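Local coordinates for protein LYND (PDB 4V1T) that probably acts as an ATP-dependent YcaO cyclodehydratase, converting cysteine residues of a precursor peptide into thiazolines, at residues S149-Y161 against Q178-L192. Sequence-based numbering, arbitrary orientation.
Sequences SPTALNVVLTDDY and QTWLLVKPVGSVLWL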
loop_
_atom_site.group_PDB
_atom_site.type_symbol
_atom_site.label_atom_id
_atom_site.label_comp_id
_atom_site.label_asym_id
_atom_site.label_seq_id
_atom_site.Cartn_x
_atom_site.Cartn_y
_atom_site.Cartn_z
ATOM N N SER B 149 -4.116 43.180 -15.474
ATOM C CA SER B 149 -5.452 42.582 -15.424
ATOM C C SER B 149 -5.364 41.079 -15.141
ATOM O O SER B 149 -4.373 40.446 -15.475
ATOM C CB SER B 149 -6.215 42.827 -16.730
ATOM O OG SER B 149 -5.572 42.208 -17.823
ATOM N N PRO B 150 -6.411 40.500 -14.541
ATOM C CA PRO B 150 -6.346 39.099 -14.106
ATOM C C PRO B 150 -6.222 38.094 -15.247
ATOM O O PRO B 150 -6.646 38.379 -16.365
ATOM C CB PRO B 150 -7.688 38.892 -13.381
ATOM C CG PRO B 150 -8.251 40.262 -13.162
ATOM C CD PRO B 150 -7.737 41.088 -14.288
ATOM N N THR B 151 -5.650 36.928 -14.955
ATOM C CA THR B 151 -5.650 35.810 -15.895
ATOM C C THR B 151 -6.169 34.562 -15.206
ATOM O O THR B 151 -6.347 34.545 -13.996
ATOM C CB THR B 151 -4.246 35.536 -16.478
ATOM O OG1 THR B 151 -3.353 35.115 -15.439
ATOM C CG2 THR B 151 -3.700 36.793 -17.152
ATOM N N ALA B 152 -6.402 33.514 -15.982
ATOM C CA ALA B 152 -6.909 32.273 -15.439
ATOM C C ALA B 152 -5.846 31.498 -14.676
ATOM O O ALA B 152 -6.170 30.657 -13.845
ATOM C CB ALA B 152 -7.467 31.417 -16.557
ATOM N N LEU B 153 -4.576 31.766 -14.960
ATOM C CA LEU B 153 -3.495 31.077 -14.267
ATOM C C LEU B 153 -2.152 31.767 -14.427
ATOM O O LEU B 153 -1.726 32.071 -15.540
ATOM C CB LEU B 153 -3.383 29.645 -14.767
ATOM C CG LEU B 153 -2.403 28.754 -14.013
ATOM C CD1 LEU B 153 -2.944 28.420 -12.632
ATOM C CD2 LEU B 153 -2.123 27.498 -14.804
ATOM N N ASN B 154 -1.486 32.017 -13.305
ATOM C CA ASN B 154 -0.093 32.461 -13.320
ATOM C C ASN B 154 0.801 31.273 -12.994
ATOM O O ASN B 154 0.640 30.640 -11.956
ATOM C CB ASN B 154 0.127 33.601 -12.322
ATOM C CG ASN B 154 1.545 34.153 -12.359
ATOM O OD1 ASN B 154 2.175 34.233 -13.415
ATOM N ND2 ASN B 154 2.055 34.529 -11.197
ATOM N N VAL B 155 1.728 30.960 -13.891
ATOM C CA VAL B 155 2.655 29.858 -13.684
ATOM C C VAL B 155 4.004 30.380 -13.200
ATOM O O VAL B 155 4.640 31.194 -13.871
ATOM C CB VAL B 155 2.855 29.058 -14.973
ATOM C CG1 VAL B 155 3.715 27.843 -14.719
ATOM C CG2 VAL B 155 1.515 28.633 -15.538
ATOM N N VAL B 156 4.437 29.898 -12.035
ATOM C CA VAL B 156 5.682 30.345 -11.428
ATOM C C VAL B 156 6.735 29.241 -11.491
ATOM O O VAL B 156 6.552 28.172 -10.917
ATOM C CB VAL B 156 5.467 30.770 -9.962
ATOM C CG1 VAL B 156 6.771 31.287 -9.355
ATOM C CG2 VAL B 156 4.396 31.837 -9.873
ATOM N N LEU B 157 7.836 29.513 -12.194
ATOM C CA LEU B 157 8.933 28.558 -12.305
ATOM C C LEU B 157 10.001 28.916 -11.279
ATOM O O LEU B 157 10.508 30.036 -11.286
ATOM C CB LEU B 157 9.545 28.563 -13.704
ATOM C CG LEU B 157 8.631 28.789 -14.902
ATOM C CD1 LEU B 157 9.418 28.576 -16.181
ATOM C CD2 LEU B 157 7.431 27.869 -14.884
ATOM N N THR B 158 10.333 27.970 -10.404
ATOM C CA THR B 158 11.303 28.207 -9.346
ATOM C C THR B 158 12.378 27.142 -9.384
ATOM O O THR B 158 12.197 26.102 -10.020
ATOM C CB THR B 158 10.646 28.216 -7.951
ATOM O OG1 THR B 158 11.598 28.665 -6.972
ATOM C CG2 THR B 158 10.125 26.824 -7.573
ATOM N N ASP B 159 13.499 27.422 -8.716
ATOM C CA ASP B 159 14.554 26.429 -8.510
ATOM C C ASP B 159 14.424 25.815 -7.118
ATOM O O ASP B 159 15.038 24.791 -6.824
ATOM C CB ASP B 159 15.945 27.055 -8.693
ATOM C CG ASP B 159 16.176 28.265 -7.795
ATOM O OD1 ASP B 159 15.198 28.912 -7.380
ATOM O OD2 ASP B 159 17.346 28.576 -7.504
ATOM N N ASP B 160 13.617 26.445 -6.268
ATOM C CA ASP B 160 13.356 25.923 -4.933
ATOM C C ASP B 160 12.003 26.412 -4.455
ATOM O O ASP B 160 11.632 27.560 -4.716
ATOM C CB ASP B 160 14.465 26.345 -3.958
ATOM C CG ASP B 160 14.474 25.513 -2.694
ATOM O OD1 ASP B 160 15.135 24.453 -2.679
ATOM O OD2 ASP B 160 13.818 25.920 -1.714
ATOM N N TYR B 161 11.275 25.552 -3.745
ATOM C CA TYR B 161 9.931 25.891 -3.279
ATOM C C TYR B 161 9.912 26.768 -2.022
ATOM O O TYR B 161 8.846 27.174 -1.576
ATOM C CB TYR B 161 9.123 24.623 -3.039
ATOM C CG TYR B 161 8.390 24.133 -4.278
ATOM C CD1 TYR B 161 9.003 24.130 -5.522
ATOM C CD2 TYR B 161 7.085 23.674 -4.198
ATOM C CE1 TYR B 161 8.331 23.679 -6.654
ATOM C CE2 TYR B 161 6.405 23.231 -5.318
ATOM C CZ TYR B 161 7.031 23.233 -6.540
ATOM O OH TYR B 161 6.355 22.781 -7.648
ATOM N N GLN B 178 -5.915 35.559 -7.264
ATOM C CA GLN B 178 -5.259 34.998 -8.444
ATOM C C GLN B 178 -4.891 33.538 -8.213
ATOM O O GLN B 178 -4.227 33.201 -7.235
ATOM C CB GLN B 178 -4.006 35.815 -8.790
ATOM C CG GLN B 178 -3.172 35.274 -9.946
ATOM C CD GLN B 178 -3.839 35.448 -11.292
ATOM O OE1 GLN B 178 -4.206 36.551 -11.672
ATOM N NE2 GLN B 178 -3.996 34.351 -12.025
ATOM N N THR B 179 -5.324 32.673 -9.118
ATOM C CA THR B 179 -4.938 31.280 -9.078
ATOM C C THR B 179 -3.580 31.137 -9.777
ATOM O O THR B 179 -3.373 31.681 -10.854
ATOM C CB THR B 179 -5.987 30.378 -9.757
ATOM O OG1 THR B 179 -7.187 30.375 -8.982
ATOM C CG2 THR B 179 -5.488 28.953 -9.885
ATOM N N TRP B 180 -2.658 30.409 -9.160
ATOM C CA TRP B 180 -1.330 30.264 -9.726
ATOM C C TRP B 180 -0.769 28.867 -9.512
ATOM O O TRP B 180 -1.223 28.134 -8.630
ATOM C CB TRP B 180 -0.381 31.315 -9.145
ATOM C CG TRP B 180 -0.284 31.328 -7.639
ATOM C CD1 TRP B 180 -1.282 31.626 -6.758
ATOM C CD2 TRP B 180 0.888 31.073 -6.844
ATOM N NE1 TRP B 180 -0.813 31.550 -5.465
ATOM C CE2 TRP B 180 0.515 31.218 -5.494
ATOM C CE3 TRP B 180 2.213 30.729 -7.145
ATOM C CZ2 TRP B 180 1.415 31.027 -4.445
ATOM C CZ3 TRP B 180 3.107 30.538 -6.101
ATOM C CH2 TRP B 180 2.703 30.690 -4.769
ATOM N N LEU B 181 0.223 28.518 -10.334
ATOM C CA LEU B 181 0.858 27.207 -10.316
ATOM C C LEU B 181 2.354 27.327 -10.029
ATOM O O LEU B 181 3.018 28.240 -10.518
ATOM C CB LEU B 181 0.646 26.498 -11.658
ATOM C CG LEU B 181 1.528 25.276 -11.952
ATOM C CD1 LEU B 181 1.202 24.133 -11.022
ATOM C CD2 LEU B 181 1.362 24.828 -13.392
ATOM N N LEU B 182 2.878 26.401 -9.231
ATOM C CA LEU B 182 4.302 26.333 -8.964
ATOM C C LEU B 182 4.898 25.138 -9.684
ATOM O O LEU B 182 4.287 24.078 -9.762
ATOM C CB LEU B 182 4.583 26.223 -7.465
ATOM C CG LEU B 182 5.256 27.391 -6.750
ATOM C CD1 LEU B 182 5.552 26.983 -5.314
ATOM C CD2 LEU B 182 6.522 27.859 -7.447
ATOM N N VAL B 183 6.098 25.323 -10.211
ATOM C CA VAL B 183 6.826 24.238 -10.841
ATOM C C VAL B 183 8.328 24.455 -10.704
ATOM O O VAL B 183 8.807 25.589 -10.671
ATOM C CB VAL B 183 6.459 24.098 -12.331
ATOM C CG1 VAL B 183 6.866 25.319 -13.102
ATOM C CG2 VAL B 183 7.110 22.865 -12.932
ATOM N N LYS B 184 9.054 23.348 -10.611
ATOM C CA LYS B 184 10.503 23.348 -10.518
ATOM C C LYS B 184 11.015 22.302 -11.495
ATOM O O LYS B 184 11.083 21.132 -11.162
ATOM C CB LYS B 184 10.951 23.042 -9.086
ATOM C CG LYS B 184 12.452 22.764 -8.880
ATOM C CD LYS B 184 12.694 22.251 -7.457
ATOM C CE LYS B 184 14.009 21.521 -7.303
ATOM N NZ LYS B 184 14.071 20.296 -8.141
ATOM N N PRO B 185 11.343 22.724 -12.722
ATOM C CA PRO B 185 11.731 21.780 -13.761
ATOM C C PRO B 185 13.235 21.529 -13.799
ATOM O O PRO B 185 13.694 20.715 -14.583
ATOM C CB PRO B 185 11.268 22.484 -15.031
ATOM C CG PRO B 185 11.507 23.940 -14.730
ATOM C CD PRO B 185 11.233 24.099 -13.250
ATOM N N VAL B 186 13.980 22.236 -12.956
ATOM C CA VAL B 186 15.414 22.020 -12.817
ATOM C C VAL B 186 15.682 21.091 -11.642
ATOM O O VAL B 186 14.860 20.966 -10.737
ATOM C CB VAL B 186 16.187 23.351 -12.608
ATOM C CG1 VAL B 186 15.981 24.271 -13.796
ATOM C CG2 VAL B 186 15.758 24.039 -11.320
ATOM N N GLY B 187 16.851 20.463 -11.650
ATOM C CA GLY B 187 17.230 19.545 -10.593
ATOM C C GLY B 187 16.859 18.132 -10.970
ATOM O O GLY B 187 16.138 17.906 -11.945
ATOM N N SER B 188 17.363 17.179 -10.194
ATOM C CA SER B 188 17.175 15.765 -10.476
ATOM C C SER B 188 15.785 15.285 -10.089
ATOM O O SER B 188 15.404 14.166 -10.430
ATOM C CB SER B 188 18.225 14.939 -9.724
ATOM O OG SER B 188 18.220 15.273 -8.346
ATOM N N VAL B 189 15.047 16.121 -9.363
ATOM C CA VAL B 189 13.662 15.833 -9.017
ATOM C C VAL B 189 12.736 16.947 -9.483
ATOM O O VAL B 189 12.794 18.066 -8.976
ATOM C CB VAL B 189 13.477 15.648 -7.501
ATOM C CG1 VAL B 189 12.067 15.153 -7.198
ATOM C CG2 VAL B 189 14.511 14.670 -6.947
ATOM N N LEU B 190 11.876 16.636 -10.447
ATOM C CA LEU B 190 10.848 17.560 -10.884
ATOM C C LEU B 190 9.833 17.738 -9.780
ATOM O O LEU B 190 9.333 16.755 -9.247
ATOM C CB LEU B 190 10.160 17.052 -12.159
ATOM C CG LEU B 190 8.789 17.657 -12.506
ATOM C CD1 LEU B 190 8.899 19.130 -12.871
ATOM C CD2 LEU B 190 8.122 16.882 -13.626
ATOM N N TRP B 191 9.546 18.990 -9.423
ATOM C CA TRP B 191 8.378 19.303 -8.599
ATOM C C TRP B 191 7.358 19.973 -9.497
ATOM O O TRP B 191 7.683 20.893 -10.244
ATOM C CB TRP B 191 8.708 20.227 -7.431
ATOM C CG TRP B 191 9.624 19.652 -6.402
ATOM C CD1 TRP B 191 10.670 18.796 -6.610
ATOM C CD2 TRP B 191 9.577 19.904 -4.997
ATOM N NE1 TRP B 191 11.275 18.493 -5.411
ATOM C CE2 TRP B 191 10.629 19.165 -4.407
ATOM C CE3 TRP B 191 8.750 20.682 -4.178
ATOM C CZ2 TRP B 191 10.875 19.184 -3.030
ATOM C CZ3 TRP B 191 8.992 20.700 -2.814
ATOM C CH2 TRP B 191 10.050 19.953 -2.252
ATOM N N LEU B 192 6.123 19.502 -9.417
ATOM C CA LEU B 192 5.046 19.998 -10.252
ATOM C C LEU B 192 3.803 20.211 -9.386
ATOM O O LEU B 192 3.288 19.286 -8.782
ATOM C CB LEU B 192 4.779 19.006 -11.388
ATOM C CG LEU B 192 3.618 19.299 -12.328
ATOM C CD1 LEU B 192 3.798 20.621 -13.050
ATOM C CD2 LEU B 192 3.454 18.165 -13.329
HETATM O O HOH W 1 -7.191 33.347 -11.266
#
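The carbonyl O of Thr-179 takes two N-H groups: Asn-154 N at 3.1 Å and, from its own segment, Gln-178 NE2 at 3.0 Å. The Gln-178 chain bends at chi2 (71°) and brings the same NE2 to Thr-151 O, 3.1 Å away and well above that carbonyl's plane, while a water links Thr-151 O to Thr-179 N. From here strands 154-157 and 180-184 run parallel, 20° apart. Leu-181 uses its N toward Asn-154 O and its O toward Val-156 N, both at 2.7 Å; Val-183 repeats the pattern with Val-156 O and Thr-158 N. On one face Val-156 sets CG2 obliquely against Trp-180 CE3 (3.7 Å) and CG1 against Leu-182 CD2; on the other, Val-155 and Leu-181 lie side by side. Beyond the strand, the Tyr-161 ring is sandwiched: Leu-182 CD1 makes a CH-pi contact over one face, 4.0 Å from the centroid, and Trp-191 directs its CE3 edge at the opposite face, planes at 57°. Lys-184 CB meets the ring edge, and Tyr-161 OH hydrogen-bonds to Gly-193 O. An alanine in place of Tyr-161 is likely to open a gap between Leu-182 and Trp-191 and leave Gly-193 O without this donor. With helix 165-176 between them the two strands make a beta-alpha-beta unit; the helix covers the Val-156 and Leu-182 face, helix 250-275 packs on Val-155 and Leu-181, and strands 114-118 and 189-196 flank the pair in the mixed sheet.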